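Local coordinates for protein cytosol aminopeptidase (Coxiella burnetii, PDB 3IJ3) that probably works as a manganese-dependent metalloaminopeptidase of the M17 family, removing residues from the amino-terminal ends of peptides, at residues E121-Y126 / Q157-R162; A129-G134 / K161-W166. One frame throughout, in Å; residues are numbered along the deposited sequence.

Interaction 1: residues E121-Y126 / Q157-R162. With SO4 (sulfate ion), chain H.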
ATOM      1  N   GLU A 121      22.785  36.460  32.708  1.00 23.58           N
ATOM      2  CA  GLU A 121      22.180  36.504  34.054  1.00 25.70           C
ATOM      3  C   GLU A 121      23.000  35.723  35.086  1.00 25.05           C
ATOM      4  O   GLU A 121      23.106  36.126  36.244  1.00 25.45           O
ATOM      5  CB  GLU A 121      20.765  35.920  33.969  1.00 26.85           C
ATOM      6  CG  GLU A 121      19.982  35.805  35.304  1.00 32.32           C
ATOM      7  CD  GLU A 121      18.680  35.003  35.133  1.00 38.58           C
ATOM      8  OE1 GLU A 121      18.156  34.953  33.996  1.00 43.33           O
ATOM      9  OE2 GLU A 121      18.185  34.419  36.124  1.00 43.00           O
ATOM     10  N   ASP A 122      23.623  34.627  34.640  0.60 24.73           N
ATOM     11  CA  ASP A 122      24.386  33.714  35.513  0.60 25.03           C
ATOM     12  C   ASP A 122      25.507  32.981  34.724  0.60 25.35           C
ATOM     13  O   ASP A 122      25.424  32.900  33.498  0.60 25.41           O
ATOM     14  CB  ASP A 122      23.365  32.720  36.099  0.60 25.01           C
ATOM     15  CG  ASP A 122      23.953  31.788  37.131  0.60 25.49           C
ATOM     16  OD1 ASP A 122      23.683  32.015  38.330  0.60 29.05           O
ATOM     17  OD2 ASP A 122      24.699  30.857  36.764  0.60 27.04           O
ATOM     18  N   ASP A 123      26.553  32.467  35.404  0.70 25.67           N
ATOM     19  CA  ASP A 123      27.630  31.744  34.705  0.70 25.36           C
ATOM     20  C   ASP A 123      27.109  30.536  33.930  0.70 24.75           C
ATOM     21  O   ASP A 123      27.748  30.075  32.978  0.70 23.74           O
ATOM     22  CB  ASP A 123      28.706  31.267  35.695  0.70 26.06           C
ATOM     23  CG  ASP A 123      29.590  32.393  36.204  0.70 27.74           C
ATOM     24  OD1 ASP A 123      29.419  33.547  35.771  0.70 30.13           O
ATOM     25  OD2 ASP A 123      30.478  32.111  37.034  0.70 34.07           O
ATOM     26  N   GLU A 124      25.955  30.018  34.344  1.00 24.05           N
ATOM     27  CA  GLU A 124      25.387  28.841  33.711  1.00 23.15           C
ATOM     28  C   GLU A 124      24.983  29.172  32.269  1.00 21.17           C
ATOM     29  O   GLU A 124      25.246  28.387  31.360  1.00 20.96           O
ATOM     30  CB  GLU A 124      24.180  28.312  34.487  1.00 24.28           C
ATOM     31  CG  GLU A 124      23.455  27.146  33.808  1.00 27.86           C
ATOM     32  CD  GLU A 124      24.328  25.918  33.612  1.00 32.69           C
ATOM     33  OE1 GLU A 124      25.268  25.709  34.409  1.00 38.35           O
ATOM     34  OE2 GLU A 124      24.058  25.150  32.667  1.00 34.58           O
ATOM     35  N   TYR A 125      24.360  30.329  32.058  1.00 19.63           N
ATOM     36  CA  TYR A 125      23.937  30.712  30.706  1.00 18.93           C
ATOM     37  C   TYR A 125      25.137  31.083  29.841  1.00 18.50           C
ATOM     38  O   TYR A 125      25.129  30.859  28.636  1.00 17.38           O
ATOM     39  CB  TYR A 125      22.887  31.819  30.737  1.00 18.89           C
ATOM     40  CG  TYR A 125      21.655  31.381  31.469  1.00 20.07           C
ATOM     41  CD1 TYR A 125      20.814  30.426  30.926  1.00 21.62           C
ATOM     42  CD2 TYR A 125      21.318  31.927  32.707  1.00 22.87           C
ATOM     43  CE1 TYR A 125      19.687  30.014  31.591  1.00 25.62           C
ATOM     44  CE2 TYR A 125      20.192  31.517  33.381  1.00 25.07           C
ATOM     45  CZ  TYR A 125      19.378  30.557  32.817  1.00 26.43           C
ATOM     46  OH  TYR A 125      18.246  30.149  33.485  1.00 32.95           O
ATOM     47  N   TYR A 126      26.158  31.655  30.476  1.00 17.90           N
ATOM     48  CA  TYR A 126      27.409  32.005  29.806  1.00 17.89           C
ATOM     49  C   TYR A 126      28.069  30.725  29.295  1.00 16.46           C
ATOM     50  O   TYR A 126      28.500  30.641  28.133  1.00 16.22           O
ATOM     51  CB  TYR A 126      28.289  32.737  30.809  1.00 18.52           C
ATOM     52  CG  TYR A 126      29.653  33.185  30.373  1.00 20.21           C
ATOM     53  CD1 TYR A 126      29.821  34.028  29.295  1.00 22.10           C
ATOM     54  CD2 TYR A 126      30.768  32.892  31.154  1.00 26.06           C
ATOM     55  CE1 TYR A 126      31.087  34.495  28.935  1.00 26.65           C
ATOM     56  CE2 TYR A 126      32.028  33.355  30.816  1.00 28.60           C
ATOM     57  CZ  TYR A 126      32.182  34.161  29.710  1.00 28.89           C
ATOM     58  OH  TYR A 126      33.433  34.617  29.390  1.00 31.80           O
ATOM     59  N   GLN A 157      39.317  30.065  31.222  1.00 15.39           N
ATOM     60  CA  GLN A 157      39.847  28.946  31.995  1.00 17.58           C
ATOM     61  C   GLN A 157      38.836  28.387  32.999  1.00 16.70           C
ATOM     62  O   GLN A 157      38.760  27.157  33.204  1.00 17.83           O
ATOM     63  CB  GLN A 157      41.170  29.373  32.666  1.00 19.55           C
ATOM     64  CG  GLN A 157      42.071  28.206  33.079  1.00 24.87           C
ATOM     65  CD  GLN A 157      41.554  27.464  34.284  1.00 32.50           C
ATOM     66  OE1 GLN A 157      41.038  28.077  35.222  1.00 38.68           O
ATOM     67  NE2 GLN A 157      41.713  26.135  34.285  1.00 36.47           N
ATOM     68  N   ALA A 158      38.022  29.266  33.575  1.00 17.23           N
ATOM     69  CA  ALA A 158      37.019  28.857  34.573  1.00 17.70           C
ATOM     70  C   ALA A 158      35.966  27.890  34.024  1.00 17.12           C
ATOM     71  O   ALA A 158      35.386  27.096  34.772  1.00 17.26           O
ATOM     72  CB  ALA A 158      36.333  30.099  35.160  1.00 18.24           C
ATOM     73  N   HIS A 159      35.730  27.941  32.717  1.00 15.33           N
ATOM     74  CA  HIS A 159      34.718  27.108  32.091  1.00 15.15           C
ATOM     75  C   HIS A 159      35.287  26.121  31.098  1.00 14.09           C
ATOM     76  O   HIS A 159      34.545  25.337  30.514  1.00 11.99           O
ATOM     77  CB  HIS A 159      33.736  28.005  31.335  1.00 16.62           C
ATOM     78  CG  HIS A 159      33.096  29.034  32.204  1.00 21.19           C
ATOM     79  ND1 HIS A 159      32.012  28.748  33.006  1.00 25.31           N
ATOM     80  CD2 HIS A 159      33.405  30.330  32.425  1.00 26.38           C
ATOM     81  CE1 HIS A 159      31.670  29.837  33.671  1.00 28.03           C
ATOM     82  NE2 HIS A 159      32.503  30.808  33.345  1.00 26.71           N
ATOM     83  N   ARG A 160      36.602  26.123  30.948  1.00 12.96           N
ATOM     84  CA  ARG A 160      37.262  25.327  29.916  1.00 13.82           C
ATOM     85  C   ARG A 160      37.058  23.826  30.023  1.00 12.63           C
ATOM     86  O   ARG A 160      36.713  23.178  29.019  1.00 11.08           O
ATOM     87  CB  ARG A 160      38.742  25.676  29.896  1.00 14.98           C
ATOM     88  CG  ARG A 160      39.542  25.168  28.706  1.00 19.04           C
ATOM     89  CD  ARG A 160      40.901  25.899  28.723  1.00 23.65           C
ATOM     90  NE  ARG A 160      40.740  27.361  28.556  1.00 25.99           N
ATOM     91  CZ  ARG A 160      41.685  28.276  28.828  1.00 29.78           C
ATOM     92  NH1 ARG A 160      42.868  27.891  29.309  1.00 29.18           N
ATOM     93  NH2 ARG A 160      41.446  29.587  28.649  1.00 24.59           N
ATOM     94  N   LYS A 161      37.264  23.267  31.219  1.00 11.02           N
ATOM     95  CA  LYS A 161      37.114  21.827  31.406  1.00 12.28           C
ATOM     96  C   LYS A 161      35.665  21.369  31.157  1.00 10.99           C
ATOM     97  O   LYS A 161      35.416  20.398  30.433  1.00  8.98           O
ATOM     98  CB  LYS A 161      37.543  21.389  32.810  1.00 12.77           C
ATOM     99  CG  LYS A 161      37.580  19.841  32.982  1.00 16.27           C
ATOM    100  CD  LYS A 161      37.728  19.396  34.417  1.00 21.23           C
ATOM    101  CE  LYS A 161      38.037  17.913  34.516  1.00 24.30           C
ATOM    102  NZ  LYS A 161      37.198  17.045  33.666  1.00 19.69           N
ATOM    103  N   ARG A 162      34.709  22.048  31.775  1.00 12.11           N
ATOM    104  CA  ARG A 162      33.312  21.634  31.625  1.00 12.38           C
ATOM    105  C   ARG A 162      32.842  21.748  30.179  1.00 10.62           C
ATOM    106  O   ARG A 162      32.170  20.844  29.666  1.00  9.54           O
ATOM    107  CB  ARG A 162      32.426  22.485  32.503  1.00 15.14           C
ATOM    108  CG  ARG A 162      30.992  22.027  32.561  1.00 22.24           C
ATOM    109  CD  ARG A 162      30.804  20.802  33.386  1.00 29.69           C
ATOM    110  NE  ARG A 162      31.202  21.025  34.782  1.00 36.22           N
ATOM    111  CZ  ARG A 162      30.855  20.236  35.795  1.00 39.47           C
ATOM    112  NH1 ARG A 162      31.271  20.520  37.025  1.00 42.05           N
ATOM    113  NH2 ARG A 162      30.072  19.180  35.593  1.00 38.36           N
TER
HETATM  114  S   SO4 H 465      34.766  21.148  36.266  0.50 41.14           S
HETATM  115  O1  SO4 H 465      35.465  22.411  36.015  0.50 35.78           O
HETATM  116  O2  SO4 H 465      35.650  20.236  36.993  0.50 39.74           O
HETATM  117  O3  SO4 H 465      33.589  21.396  37.088  0.50 38.06           O
HETATM  118  O4  SO4 H 465      34.372  20.543  35.001  0.50 38.71           O
HETATM  119  O   HOH W   1      32.673  32.779  35.140  0.50 25.28           O
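H159 NE2 lies 2.7 Å from the oxygen of water 1, which also donates a weak hydrogen bond to D123 OD2, so that one water spans the gap between the two segments. The carboxylate itself stops short of the ring, with D123 OD2 and H159 NE2 4.4 Å apart. D123 instead meets the imidazole through its methylene, CB reaching the ring edge at CE1 (3.9 Å) close to the ring plane. Its carboxylate stands nearly upright to that plane, and its strongest partner is R117, in a salt bridge; D123 was modelled in two conformers, so its weak leg of the water bridge is less certain.

The aromatic half of the contact is a worked example of offset edge-to-face packing. Y126 turns the CD2-CE2 edge of its ring toward the imidazole face, with the planes 84° apart and the centroids 5.1 Å apart. Y126 CD2 comes within 3.5 Å of H159 NE2, which sits near the plane of the tyrosine ring. With CG anti to the backbone N (chi1 179°), the tyrosine ring is carried past H159, so its edge, not its hydroxyl, lies against the imidazole; H159, whose CG is anti to its carbonyl carbon, reaches across to meet it. A bond from H159 ND1 to E127 OE1 on the same helix as Y126 further fixes the rotation of the imidazole.

Just before D123, in one of two modelled conformers, D122 OD2 accepts from E124 N at 2.9 Å, the aspartate using the lone pair that faces away from its other oxygen. This N-cap bond closes an Asx turn and caps the start of helix 123-135, whose first turn packs here through an aromatic pair against the early part of helix 157-178.

Interaction 2: residues A129-G134 / K161-W166; sequences ALLAFG and KRVTDW. With SO4 (sulfate ion), chain H.
L130 brings its CB within 4.2 Å of V163 CG2, the first apolar step between two helices that run side by side in broadly the same direction. Their local axes pass 9.7 Å apart and cross at -33°.

L131 carries most of the remaining contact. Its CG is anti to the backbone N (chi1 178°), and both methyls, CD1 and CD2, rest on W166 CB, each at 4.0 Å; CD1 in addition reaches V163 O (3.8 Å) and V163 CG1 (4.3 Å). V163 answers with its own branch, CG1 approaching L131 CA at 4.1 Å, and this intimacy is matched by the short separation of the two alpha carbons, 5.7 Å. W166 offers only its methylene here, since its indole leads off elsewhere. At G134 the carbonyl oxygen accepts from Y171 OH, a further tie between the two helices.

On helix 157-178, K161 NZ forms a salt bridge to D165 OD2 one turn on, meeting the lone pair on the side of the other carboxylate oxygen; NZ also reaches L289 O.

Around the two helices, Y29, in edge strand 29-30 of the N-terminal sheet, bonds L130 O through its OH. Helix 157-178 is meanwhile packed against helix 275-289 through D165 and W166, and against helix 470-481 through R162 and W166.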
ATOM      1  N   ALA A 129      26.147  29.206  26.321  1.00 11.57           N
ATOM      2  CA  ALA A 129      26.425  29.941  25.103  1.00 11.13           C
ATOM      3  C   ALA A 129      27.788  29.508  24.540  1.00 11.49           C
ATOM      4  O   ALA A 129      27.927  29.304  23.342  1.00  9.93           O
ATOM      5  CB  ALA A 129      26.390  31.463  25.362  1.00 11.29           C
ATOM      6  N   LEU A 130      28.798  29.392  25.402  1.00 11.44           N
ATOM      7  CA  LEU A 130      30.111  28.940  24.957  1.00 12.57           C
ATOM      8  C   LEU A 130      30.026  27.549  24.302  1.00 11.61           C
ATOM      9  O   LEU A 130      30.617  27.289  23.248  1.00 12.46           O
ATOM     10  CB  LEU A 130      31.093  28.898  26.141  1.00 11.76           C
ATOM     11  CG  LEU A 130      31.487  30.236  26.772  1.00 13.27           C
ATOM     12  CD1 LEU A 130      32.133  30.023  28.156  1.00 16.79           C
ATOM     13  CD2 LEU A 130      32.403  31.030  25.859  1.00 12.88           C
ATOM     14  N   LEU A 131      29.308  26.646  24.944  1.00 12.62           N
ATOM     15  CA  LEU A 131      29.128  25.286  24.416  1.00 11.94           C
ATOM     16  C   LEU A 131      28.336  25.280  23.090  1.00 12.03           C
ATOM     17  O   LEU A 131      28.759  24.646  22.116  1.00 12.21           O
ATOM     18  CB  LEU A 131      28.433  24.403  25.461  1.00 12.62           C
ATOM     19  CG  LEU A 131      28.131  22.971  25.032  1.00 12.50           C
ATOM     20  CD1 LEU A 131      29.429  22.227  24.700  1.00 13.31           C
ATOM     21  CD2 LEU A 131      27.328  22.269  26.135  1.00 14.47           C
ATOM     22  N   ALA A 132      27.240  26.038  23.034  1.00 11.37           N
ATOM     23  CA  ALA A 132      26.411  26.122  21.817  1.00 10.45           C
ATOM     24  C   ALA A 132      27.244  26.558  20.639  1.00 11.52           C
ATOM     25  O   ALA A 132      27.082  26.026  19.539  1.00 10.84           O
ATOM     26  CB  ALA A 132      25.219  27.075  22.020  1.00 10.38           C
ATOM     27  N   PHE A 133      28.139  27.530  20.847  1.00 10.88           N
ATOM     28  CA  PHE A 133      29.026  27.946  19.765  1.00 11.04           C
ATOM     29  C   PHE A 133      29.793  26.749  19.192  1.00 12.27           C
ATOM     30  O   PHE A 133      29.865  26.557  17.957  1.00 12.67           O
ATOM     31  CB  PHE A 133      30.028  29.005  20.237  1.00 10.56           C
ATOM     32  CG  PHE A 133      30.997  29.410  19.162  1.00 10.85           C
ATOM     33  CD1 PHE A 133      30.648  30.390  18.247  1.00 17.80           C
ATOM     34  CD2 PHE A 133      32.213  28.779  19.025  1.00 14.29           C
ATOM     35  CE1 PHE A 133      31.518  30.738  17.229  1.00 17.25           C
ATOM     36  CE2 PHE A 133      33.081  29.131  18.008  1.00 14.61           C
ATOM     37  CZ  PHE A 133      32.726  30.103  17.117  1.00 16.24           C
ATOM     38  N   GLY A 134      30.386  25.963  20.092  1.00 11.69           N
ATOM     39  CA  GLY A 134      31.144  24.788  19.703  1.00 12.09           C
ATOM     40  C   GLY A 134      30.279  23.745  18.989  1.00 11.95           C
ATOM     41  O   GLY A 134      30.684  23.204  17.967  1.00 12.44           O
ATOM     42  N   LYS A 161      37.264  23.267  31.219  1.00 11.02           N
ATOM     43  CA  LYS A 161      37.114  21.827  31.406  1.00 12.28           C
ATOM     44  C   LYS A 161      35.665  21.369  31.157  1.00 10.99           C
ATOM     45  O   LYS A 161      35.416  20.398  30.433  1.00  8.98           O
ATOM     46  CB  LYS A 161      37.543  21.389  32.810  1.00 12.77           C
ATOM     47  CG  LYS A 161      37.580  19.841  32.982  1.00 16.27           C
ATOM     48  CD  LYS A 161      37.728  19.396  34.417  1.00 21.23           C
ATOM     49  CE  LYS A 161      38.037  17.913  34.516  1.00 24.30           C
ATOM     50  NZ  LYS A 161      37.198  17.045  33.666  1.00 19.69           N
ATOM     51  N   ARG A 162      34.709  22.048  31.775  1.00 12.11           N
ATOM     52  CA  ARG A 162      33.312  21.634  31.625  1.00 12.38           C
ATOM     53  C   ARG A 162      32.842  21.748  30.179  1.00 10.62           C
ATOM     54  O   ARG A 162      32.170  20.844  29.666  1.00  9.54           O
ATOM     55  CB  ARG A 162      32.426  22.485  32.503  1.00 15.14           C
ATOM     56  CG  ARG A 162      30.992  22.027  32.561  1.00 22.24           C
ATOM     57  CD  ARG A 162      30.804  20.802  33.386  1.00 29.69           C
ATOM     58  NE  ARG A 162      31.202  21.025  34.782  1.00 36.22           N
ATOM     59  CZ  ARG A 162      30.855  20.236  35.795  1.00 39.47           C
ATOM     60  NH1 ARG A 162      31.271  20.520  37.025  1.00 42.05           N
ATOM     61  NH2 ARG A 162      30.072  19.180  35.593  1.00 38.36           N
ATOM     62  N   VAL A 163      33.153  22.856  29.520  1.00  8.83           N
ATOM     63  CA  VAL A 163      32.740  23.024  28.131  1.00 10.14           C
ATOM     64  C   VAL A 163      33.440  22.002  27.202  1.00 10.11           C
ATOM     65  O   VAL A 163      32.799  21.412  26.327  1.00 10.10           O
ATOM     66  CB  VAL A 163      32.952  24.485  27.644  1.00 11.26           C
ATOM     67  CG1 VAL A 163      32.784  24.563  26.131  1.00  8.75           C
ATOM     68  CG2 VAL A 163      31.995  25.428  28.381  1.00 11.13           C
ATOM     69  N   THR A 164      34.733  21.780  27.428  0.60 10.19           N
ATOM     70  CA  THR A 164      35.494  20.840  26.608  0.60 10.81           C
ATOM     71  C   THR A 164      34.989  19.412  26.794  0.60 10.07           C
ATOM     72  O   THR A 164      34.785  18.693  25.815  0.60  9.80           O
ATOM     73  CB  THR A 164      37.003  20.895  26.910  0.60 11.48           C
ATOM     74  OG1 THR A 164      37.489  22.218  26.672  0.60 12.56           O
ATOM     75  CG2 THR A 164      37.769  19.909  26.011  0.60 11.29           C
ATOM     76  N   ASP A 165      34.766  19.031  28.048  1.00  8.54           N
ATOM     77  CA  ASP A 165      34.274  17.694  28.403  1.00  9.26           C
ATOM     78  C   ASP A 165      32.943  17.453  27.658  1.00  8.32           C
ATOM     79  O   ASP A 165      32.753  16.404  27.028  1.00  8.97           O
ATOM     80  CB  ASP A 165      34.037  17.527  29.922  1.00  9.04           C
ATOM     81  CG  ASP A 165      35.322  17.345  30.736  1.00 10.98           C
ATOM     82  OD1 ASP A 165      36.412  17.215  30.144  1.00 10.03           O
ATOM     83  OD2 ASP A 165      35.228  17.316  31.984  1.00 12.28           O
ATOM     84  N   TRP A 166      32.023  18.417  27.726  1.00  7.39           N
ATOM     85  CA  TRP A 166      30.749  18.260  27.036  1.00  7.19           C
ATOM     86  C   TRP A 166      30.870  18.252  25.517  1.00  7.94           C
ATOM     87  O   TRP A 166      30.232  17.438  24.865  1.00  7.47           O
ATOM     88  CB  TRP A 166      29.699  19.310  27.465  1.00  8.29           C
ATOM     89  CG  TRP A 166      28.943  18.909  28.676  1.00  7.86           C
ATOM     90  CD1 TRP A 166      28.953  19.515  29.892  1.00 13.06           C
ATOM     91  CD2 TRP A 166      28.071  17.776  28.796  1.00  9.04           C
ATOM     92  NE1 TRP A 166      28.135  18.837  30.765  1.00 12.11           N
ATOM     93  CE2 TRP A 166      27.580  17.768  30.110  1.00  9.77           C
ATOM     94  CE3 TRP A 166      27.659  16.779  27.914  1.00 11.31           C
ATOM     95  CZ2 TRP A 166      26.700  16.789  30.567  1.00 12.30           C
ATOM     96  CZ3 TRP A 166      26.791  15.801  28.364  1.00 10.36           C
ATOM     97  CH2 TRP A 166      26.315  15.819  29.679  1.00 11.97           C
TER
HETATM   98  S   SO4 H 465      34.766  21.148  36.266  0.50 41.14           S
HETATM   99  O1  SO4 H 465      35.465  22.411  36.015  0.50 35.78           O
HETATM  100  O2  SO4 H 465      35.650  20.236  36.993  0.50 39.74           O
HETATM  101  O3  SO4 H 465      33.589  21.396  37.088  0.50 38.06           O
HETATM  102  O4  SO4 H 465      34.372  20.543  35.001  0.50 38.71           O

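Interactions 1 and 2 are successive stations of one helix pair, their centres about 8 Å apart. Both take their first segment from helix 123-135 and their second from helix 157-178; along the chain 121-126 and 129-134 come first, followed by 157-162 and 161-166, which overlap at K161 and R162. Packing is continuous between them, with H159 CB 4.1 Å from L130 CD1, so the aromatic and water-mediated start passes into an aliphatic seam. Helix 157-178, which also packs on helices 275-289 and 470-481, is consistent with the helix that links the two domains in M17 aminopeptidases.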